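Local coordinates for protein lipoxygenase (Cyanothece sp., PDB 5EK8) that probably acts as an iron-dependent dioxygenase, inserting both atoms of molecular oxygen into a fatty-acid substrate, as lipoxygenases do, at residues R27-K33 / V188-F192. Numbering follows the deposited sequence.
Sequences RKLIEEK and VGRKF
The ammonium NZ of K191 is held by a salt bridge to D185, while K33 comes across from the other helix, its CD 4.0 Å from K191 NZ and its own NZ, a like charge, 4.5 Å from the same atom. The D185 carboxylate probably eases the mutual repulsion of the two ammonium groups. Below its charged end, K191 is extended, and its CD rests 3.8 Å from I30 CG2 as the two side chains run past each other in opposite senses.

F192 buries the largest area against the other segment. Its CG is turned opposite the carbonyl carbon (chi1 -73°), which lets the ring reach helix 24-36. R27 lies over one face, with CD 4.1 Å from the ring centroid in a CH-pi contact; V188 O of the preceding turn lies above the other face, toward the rim. The guanidinium, nearly perpendicular to the ring, goes on to a salt bridge with D22, and its pull on the ring is weak at most. At the ring edge stand I30 CD1, 3.7 Å from F192 CE1, and E31 CG, 3.7 Å from F192 CZ. V188 CG1 adds an apolar touch on I30 CG2 at 3.8 Å. Without the F192 ring, as with an alanine here, R27, I30 and E31 would probably face a gap, and the R27 methylenes would lose their aromatic cover.

The short segments run nearly antiparallel (154°), joining a helix ahead of the PLAT-domain strands to helix 188-214, whose R190 bonds N667 O beside the iron ligand I668. Methyls, methylenes and one ring make this contact, while the basic ends of R27 and K191 find acids elsewhere; adhesion therefore rests on a modest apolar burial rather than on directed polar bonds.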
loop_
_atom_site.group_PDB
_atom_site.type_symbol
_atom_site.label_atom_id
_atom_site.label_comp_id
_atom_site.label_asym_id
_atom_site.label_seq_id
_atom_site.Cartn_x
_atom_site.Cartn_y
_atom_site.Cartn_z
ATOM N N ARG A 27 -4.222 11.002 -23.669
ATOM C CA ARG A 27 -3.618 12.014 -22.813
ATOM C C ARG A 27 -4.521 13.231 -22.651
ATOM O O ARG A 27 -4.632 13.779 -21.553
ATOM C CB ARG A 27 -2.246 12.425 -23.351
ATOM C CG ARG A 27 -1.140 11.447 -22.955
ATOM C CD ARG A 27 0.252 12.026 -23.132
ATOM N NE ARG A 27 0.854 11.603 -24.391
ATOM C CZ ARG A 27 1.348 10.388 -24.611
ATOM N NH1 ARG A 27 1.304 9.471 -23.651
ATOM N NH2 ARG A 27 1.884 10.093 -25.792
ATOM N N LYS A 28 -5.181 13.642 -23.731
ATOM C CA LYS A 28 -6.144 14.735 -23.644
ATOM C C LYS A 28 -7.271 14.387 -22.666
ATOM O O LYS A 28 -7.600 15.183 -21.779
ATOM C CB LYS A 28 -6.718 15.072 -25.024
ATOM C CG LYS A 28 -7.748 16.197 -25.010
ATOM C CD LYS A 28 -7.940 16.790 -26.398
ATOM C CE LYS A 28 -8.970 17.913 -26.400
ATOM N NZ LYS A 28 -10.349 17.423 -26.114
ATOM N N LEU A 29 -7.845 13.193 -22.815
ATOM C CA LEU A 29 -8.932 12.788 -21.923
ATOM C C LEU A 29 -8.499 12.739 -20.464
ATOM O O LEU A 29 -9.229 13.188 -19.583
ATOM C CB LEU A 29 -9.492 11.431 -22.340
ATOM C CG LEU A 29 -10.396 11.473 -23.573
ATOM C CD1 LEU A 29 -11.142 10.160 -23.721
ATOM C CD2 LEU A 29 -11.366 12.652 -23.506
ATOM N N ILE A 30 -7.313 12.193 -20.215
ATOM C CA ILE A 30 -6.774 12.114 -18.863
ATOM C C ILE A 30 -6.597 13.501 -18.263
ATOM O O ILE A 30 -7.111 13.794 -17.181
ATOM C CB ILE A 30 -5.419 11.382 -18.835
ATOM C CG1 ILE A 30 -5.601 9.903 -19.168
ATOM C CG2 ILE A 30 -4.762 11.534 -17.477
ATOM C CD1 ILE A 30 -4.306 9.119 -19.169
ATOM N N GLU A 31 -5.874 14.354 -18.980
ATOM C CA GLU A 31 -5.582 15.702 -18.509
ATOM C C GLU A 31 -6.854 16.496 -18.231
ATOM O O GLU A 31 -6.935 17.237 -17.245
ATOM C CB GLU A 31 -4.707 16.439 -19.527
ATOM C CG GLU A 31 -3.276 15.927 -19.595
ATOM C CD GLU A 31 -2.447 16.616 -20.671
ATOM O OE1 GLU A 31 -2.953 16.800 -21.800
ATOM O OE2 GLU A 31 -1.284 16.974 -20.387
ATOM N N GLU A 32 -7.854 16.338 -19.089
ATOM C CA GLU A 32 -9.086 17.086 -18.897
ATOM C C GLU A 32 -9.873 16.522 -17.723
ATOM O O GLU A 32 -10.423 17.283 -16.932
ATOM C CB GLU A 32 -9.911 17.104 -20.181
ATOM C CG GLU A 32 -9.451 18.211 -21.124
ATOM C CD GLU A 32 -10.023 18.105 -22.521
ATOM O OE1 GLU A 32 -10.969 17.313 -22.723
ATOM O OE2 GLU A 32 -9.518 18.819 -23.414
ATOM N N LYS A 33 -9.883 15.196 -17.590
ATOM C CA LYS A 33 -10.463 14.540 -16.418
ATOM C C LYS A 33 -9.879 15.122 -15.142
ATOM O O LYS A 33 -10.595 15.372 -14.172
ATOM C CB LYS A 33 -10.214 13.032 -16.465
ATOM C CG LYS A 33 -10.896 12.233 -15.362
ATOM C CD LYS A 33 -10.571 10.752 -15.522
ATOM C CE LYS A 33 -11.531 9.861 -14.742
ATOM N NZ LYS A 33 -11.430 8.428 -15.153
ATOM N N VAL A 188 -1.652 13.091 -12.896
ATOM C CA VAL A 188 -1.625 12.777 -14.323
ATOM C C VAL A 188 -0.283 12.164 -14.721
ATOM O O VAL A 188 -0.207 11.361 -15.653
ATOM C CB VAL A 188 -1.893 14.022 -15.187
ATOM C CG1 VAL A 188 -3.383 14.310 -15.260
ATOM C CG2 VAL A 188 -1.134 15.213 -14.641
ATOM N N GLY A 189 0.769 12.542 -14.001
ATOM C CA GLY A 189 2.092 11.993 -14.229
ATOM C C GLY A 189 2.151 10.508 -13.930
ATOM O O GLY A 189 2.618 9.722 -14.751
ATOM N N ARG A 190 1.678 10.135 -12.744
ATOM C CA ARG A 190 1.586 8.740 -12.319
ATOM C C ARG A 190 0.822 7.899 -13.348
ATOM O O ARG A 190 1.260 6.804 -13.733
ATOM C CB ARG A 190 0.924 8.675 -10.934
ATOM C CG ARG A 190 0.362 7.328 -10.517
ATOM C CD ARG A 190 1.433 6.252 -10.453
ATOM N NE ARG A 190 0.876 4.949 -10.100
ATOM C CZ ARG A 190 0.051 4.248 -10.875
ATOM N NH1 ARG A 190 -0.405 3.070 -10.470
ATOM N NH2 ARG A 190 -0.324 4.720 -12.058
ATOM N N LYS A 191 -0.305 8.435 -13.811
ATOM C CA LYS A 191 -1.095 7.805 -14.866
ATOM C C LYS A 191 -0.290 7.611 -16.154
ATOM O O LYS A 191 -0.249 6.513 -16.717
ATOM C CB LYS A 191 -2.343 8.639 -15.164
ATOM C CG LYS A 191 -3.366 8.683 -14.045
ATOM C CD LYS A 191 -4.736 9.073 -14.582
ATOM C CE LYS A 191 -5.808 9.046 -13.492
ATOM N NZ LYS A 191 -7.183 9.292 -14.051
ATOM N N PHE A 192 0.353 8.684 -16.610
ATOM C CA PHE A 192 1.125 8.661 -17.848
ATOM C C PHE A 192 2.263 7.645 -17.800
ATOM O O PHE A 192 2.458 6.873 -18.741
ATOM C CB PHE A 192 1.684 10.050 -18.149
ATOM C CG PHE A 192 0.651 11.029 -18.621
ATOM C CD1 PHE A 192 -0.589 10.593 -19.055
ATOM C CD2 PHE A 192 0.919 12.386 -18.635
ATOM C CE1 PHE A 192 -1.545 11.495 -19.492
ATOM C CE2 PHE A 192 -0.031 13.293 -19.073
ATOM C CZ PHE A 192 -1.263 12.847 -19.503
#